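Local atomic coordinates of WbbZ protein (Klebsiella pneumoniae subsp. pneumoniae NTUH-K2044, PDB entry 6X1L), a protein that is of unestablished function but belongs to the polysaccharide pyruvyl transferase family and may modify a cell-surface polysaccharide. Residues E84-D87 and F88-N92; A253-Y257 and S258-R262. All coordinates share one frame; numbering follows the deposited sequence.

Contact 1 of 2, residues E84-D87 and F88-N92; sequences EGHD and FIQNN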
# COMPACT_ATOMS: atom_id res chain seq x y z
N GLU A 84 0.23 -3.80 23.24
CA GLU A 84 -0.22 -2.47 22.85
C GLU A 84 -1.72 -2.30 23.06
O GLU A 84 -2.17 -1.33 23.68
CB GLU A 84 0.16 -2.19 21.39
CG GLU A 84 -0.15 -0.78 20.93
CD GLU A 84 0.33 -0.51 19.51
OE1 GLU A 84 0.75 -1.47 18.84
OE2 GLU A 84 0.28 0.66 19.08
N GLY A 85 -2.52 -3.24 22.55
CA GLY A 85 -3.95 -3.17 22.74
C GLY A 85 -4.37 -3.29 24.19
O GLY A 85 -5.32 -2.65 24.63
N HIS A 86 -3.66 -4.13 24.96
CA HIS A 86 -3.96 -4.27 26.38
C HIS A 86 -3.69 -2.98 27.13
O HIS A 86 -4.48 -2.59 28.00
CB HIS A 86 -3.14 -5.42 26.96
CG HIS A 86 -3.12 -5.46 28.46
ND1 HIS A 86 -2.20 -4.76 29.21
CD2 HIS A 86 -3.91 -6.12 29.35
CE1 HIS A 86 -2.42 -4.98 30.49
NE2 HIS A 86 -3.45 -5.80 30.60
N ASP A 87 -2.59 -2.30 26.81
CA ASP A 87 -2.27 -1.04 27.50
C ASP A 87 -3.24 0.06 27.11
O ASP A 87 -3.61 0.89 27.95
CB ASP A 87 -0.83 -0.63 27.19
CG ASP A 87 0.19 -1.54 27.83
OD1 ASP A 87 -0.21 -2.43 28.61
OD2 ASP A 87 1.40 -1.37 27.55
N PHE A 88 -3.67 0.10 25.84
CA PHE A 88 -4.62 1.12 25.41
C PHE A 88 -5.94 1.00 26.15
O PHE A 88 -6.51 2.00 26.61
CB PHE A 88 -4.85 1.04 23.91
CG PHE A 88 -5.79 2.08 23.39
CD1 PHE A 88 -5.33 3.35 23.06
CD2 PHE A 88 -7.15 1.81 23.24
CE1 PHE A 88 -6.20 4.32 22.58
CE2 PHE A 88 -8.02 2.78 22.77
CZ PHE A 88 -7.54 4.03 22.44
N ILE A 89 -6.45 -0.23 26.28
CA ILE A 89 -7.75 -0.42 26.92
C ILE A 89 -7.65 -0.13 28.41
O ILE A 89 -8.52 0.54 28.98
CB ILE A 89 -8.26 -1.84 26.65
CG1 ILE A 89 -8.52 -2.02 25.15
CG2 ILE A 89 -9.52 -2.12 27.45
CD1 ILE A 89 -9.06 -3.38 24.78
N GLN A 90 -6.59 -0.60 29.07
CA GLN A 90 -6.48 -0.43 30.51
C GLN A 90 -6.31 1.03 30.89
O GLN A 90 -6.82 1.48 31.93
CB GLN A 90 -5.33 -1.27 31.05
CG GLN A 90 -5.31 -1.36 32.57
CD GLN A 90 -4.26 -2.32 33.08
OE1 GLN A 90 -4.46 -3.01 34.08
NE2 GLN A 90 -3.12 -2.37 32.40
N ASN A 91 -5.59 1.80 30.07
CA ASN A 91 -5.36 3.21 30.37
C ASN A 91 -6.55 4.09 30.01
O ASN A 91 -6.60 5.24 30.45
CB ASN A 91 -4.12 3.71 29.62
CG ASN A 91 -2.85 3.02 30.09
OD1 ASN A 91 -2.75 2.58 31.23
ND2 ASN A 91 -1.86 2.94 29.20
N ASN A 92 -7.51 3.58 29.23
CA ASN A 92 -8.63 4.39 28.76
C ASN A 92 -9.99 3.84 29.18
O ASN A 92 -11.01 4.48 28.89
CB ASN A 92 -8.58 4.51 27.23
CG ASN A 92 -7.31 5.17 26.74
OD1 ASN A 92 -6.92 6.24 27.22
ND2 ASN A 92 -6.64 4.53 25.78
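From E84 to N91 the backbone forms regular alpha-helical turns, in which the amides of F88, I89, Q90 and N91 bond the carbonyls of E84, G85, H86 and D87, the I89 N to G85 O distance being 3.1 Å. On the outer side, H86 and Q90 stand side by side and point the same way. Both have CG anti to the backbone N (chi1 166° for H86), and the Q90 chain stays extended beyond it, which brings its amide nitrogen alongside the imidazole: Q90 NE2 lies 3.3 Å from H86 CE1. The amide and ring planes are 70° apart, so the two groups do not stack. A neighbour along the chain fixes the rotation of the imidazole. H86 ND1 donates to D87 OD1 at 3.1 Å, with the carboxylate oxygen in the ring plane and used on its anti side; Y109 stacks on the same ring. N91 folds back over the preceding turn, its ND2 3.0 Å from D87 O but poorly angled for a bond. The inner side is largely apolar: I89 CG1 comes within 3.3 Å of G85 O, and the side chain continues onto F71 and L77. F88 packs on L69 and meets Y56 edge-to-face, while N92 ND2 sits 3.1 Å above the plane of the F88 ring, over its centre, and N92 OD1 is hydrogen-bonded to K95 NZ. Mostly polar outside and mostly apolar inside, this is the amphipathic helix of a beta-alpha-beta unit, linking strands 67-71 and 98-104 of the six-stranded parallel sheet.

Contact 2 of 2, residues A253-Y257 and S258-R262; sequences AVYNY and SLFNR
V254 O accepts the amide of S258 at 2.9 Å, an ordinary i to i+4 bond. The V254 side chain itself packs on E126 and on L228. Next in sequence, Y255 carries the main side-chain contact. A chi1 of 171° swings the phenol away from the backbone nitrogen and along the following turn, where L259 crosses it at about a right angle, L259 CB lying 3.6 Å from Y255 CD1. F260 CB sits over one face of the ring, 4.2 Å from Y255 CE2, while Y255 OH approaches the edge of the F260 ring near its plane. The carbonyl of Y255 takes two donors: L259 N at 3.0 Å, tilted 34° from the carbonyl plane, and F260 N at 2.8 Å, nearly in line with the C=O bond. The second is an i to i+5 bond of a pi-type turn, close to where the chain passes into the loop. N256 contributes chiefly backbone, its O lying 3.9 Å from F260 CB. Y257 CD2 lies 3.4 Å from S258 OG; that hydroxyl is hydrogen-bonded to D148 OD1, which ties the helix to the loop carrying D148. The helix connects strands 240-243 and 266-268 of the four-stranded parallel sheet. The Y255 ring meets F268 of the latter strand with planes about 30° apart, L259 touches S235 on helix 228-236, and A253 and Y257 reach I128 and N127 on helix 127-135.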
# COMPACT_ATOMS: atom_id res chain seq x y z
N ALA A 253 -8.35 -21.49 14.53
CA ALA A 253 -9.65 -21.22 15.15
C ALA A 253 -10.54 -20.39 14.24
O ALA A 253 -11.76 -20.62 14.18
CB ALA A 253 -9.46 -20.53 16.50
N VAL A 254 -9.98 -19.41 13.53
CA VAL A 254 -10.79 -18.63 12.61
C VAL A 254 -11.22 -19.49 11.42
O VAL A 254 -12.35 -19.36 10.92
CB VAL A 254 -10.04 -17.36 12.16
CG1 VAL A 254 -10.84 -16.61 11.11
CG2 VAL A 254 -9.76 -16.45 13.35
N TYR A 255 -10.34 -20.38 10.97
CA TYR A 255 -10.68 -21.27 9.87
C TYR A 255 -11.86 -22.17 10.22
O TYR A 255 -12.79 -22.33 9.43
CB TYR A 255 -9.47 -22.12 9.48
CG TYR A 255 -9.82 -23.22 8.49
CD1 TYR A 255 -9.89 -22.96 7.13
CD2 TYR A 255 -10.10 -24.51 8.93
CE1 TYR A 255 -10.22 -23.96 6.23
CE2 TYR A 255 -10.44 -25.51 8.04
CZ TYR A 255 -10.49 -25.23 6.69
OH TYR A 255 -10.82 -26.22 5.79
N ASN A 256 -11.82 -22.78 11.41
CA ASN A 256 -12.87 -23.71 11.80
C ASN A 256 -14.22 -23.01 11.94
O ASN A 256 -15.26 -23.60 11.64
CB ASN A 256 -12.50 -24.42 13.10
CG ASN A 256 -11.40 -25.44 12.91
OD1 ASN A 256 -11.29 -26.07 11.86
ND2 ASN A 256 -10.57 -25.62 13.94
N TYR A 257 -14.22 -21.75 12.37
CA TYR A 257 -15.48 -21.04 12.59
C TYR A 257 -16.04 -20.39 11.33
O TYR A 257 -17.26 -20.39 11.13
CB TYR A 257 -15.31 -19.97 13.68
CG TYR A 257 -16.61 -19.28 14.02
CD1 TYR A 257 -17.61 -19.94 14.74
CD2 TYR A 257 -16.85 -17.98 13.62
CE1 TYR A 257 -18.80 -19.31 15.04
CE2 TYR A 257 -18.04 -17.34 13.92
CZ TYR A 257 -19.01 -18.01 14.64
OH TYR A 257 -20.19 -17.38 14.94
N SER A 258 -15.18 -19.85 10.47
CA SER A 258 -15.62 -18.97 9.39
C SER A 258 -15.31 -19.48 7.99
O SER A 258 -16.06 -19.16 7.07
CB SER A 258 -14.99 -17.58 9.55
OG SER A 258 -15.44 -16.94 10.73
N LEU A 259 -14.23 -20.23 7.80
CA LEU A 259 -13.83 -20.64 6.46
C LEU A 259 -14.22 -22.07 6.11
O LEU A 259 -14.44 -22.36 4.93
CB LEU A 259 -12.31 -20.47 6.29
CG LEU A 259 -11.80 -19.03 6.37
CD1 LEU A 259 -10.28 -18.99 6.34
CD2 LEU A 259 -12.39 -18.19 5.24
N PHE A 260 -14.30 -22.95 7.10
CA PHE A 260 -14.70 -24.33 6.85
C PHE A 260 -16.10 -24.38 6.24
O PHE A 260 -17.03 -23.72 6.71
CB PHE A 260 -14.67 -25.13 8.15
CG PHE A 260 -15.11 -26.55 8.00
CD1 PHE A 260 -14.21 -27.52 7.60
CD2 PHE A 260 -16.43 -26.92 8.25
CE1 PHE A 260 -14.61 -28.84 7.45
CE2 PHE A 260 -16.83 -28.23 8.10
CZ PHE A 260 -15.92 -29.19 7.70
N ASN A 261 -16.23 -25.16 5.16
CA ASN A 261 -17.50 -25.42 4.48
C ASN A 261 -18.07 -24.18 3.79
O ASN A 261 -18.60 -24.28 2.68
CB ASN A 261 -18.53 -26.00 5.45
N ARG A 262 -17.99 -23.02 4.44
CA ARG A 262 -18.51 -21.80 3.83
C ARG A 262 -17.71 -21.41 2.59
O ARG A 262 -18.24 -20.78 1.67
CB ARG A 262 -18.51 -20.65 4.85

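How the contacts relate
Contacts 1 and 2 lie on opposite sides of the chain's centre, their own centres 29 Å apart and their nearest atoms about 17 Å apart, so they do not touch. Both lie on partly buried helices that connect strands, 84-92 of the six-stranded sheet and 250-259 of the four-stranded one, the latter running on into a loop. Two such parallel-sheet halves are consistent with the GT-B clan of the family. Their chemistry differs with their position along the helix. Contact 1 joins regular turns and carries a histidine-carboxylate pair on its outer side, whereas contact 2 unwinds a helix end through a bifurcated carbonyl and packs mostly aromatic and aliphatic groups.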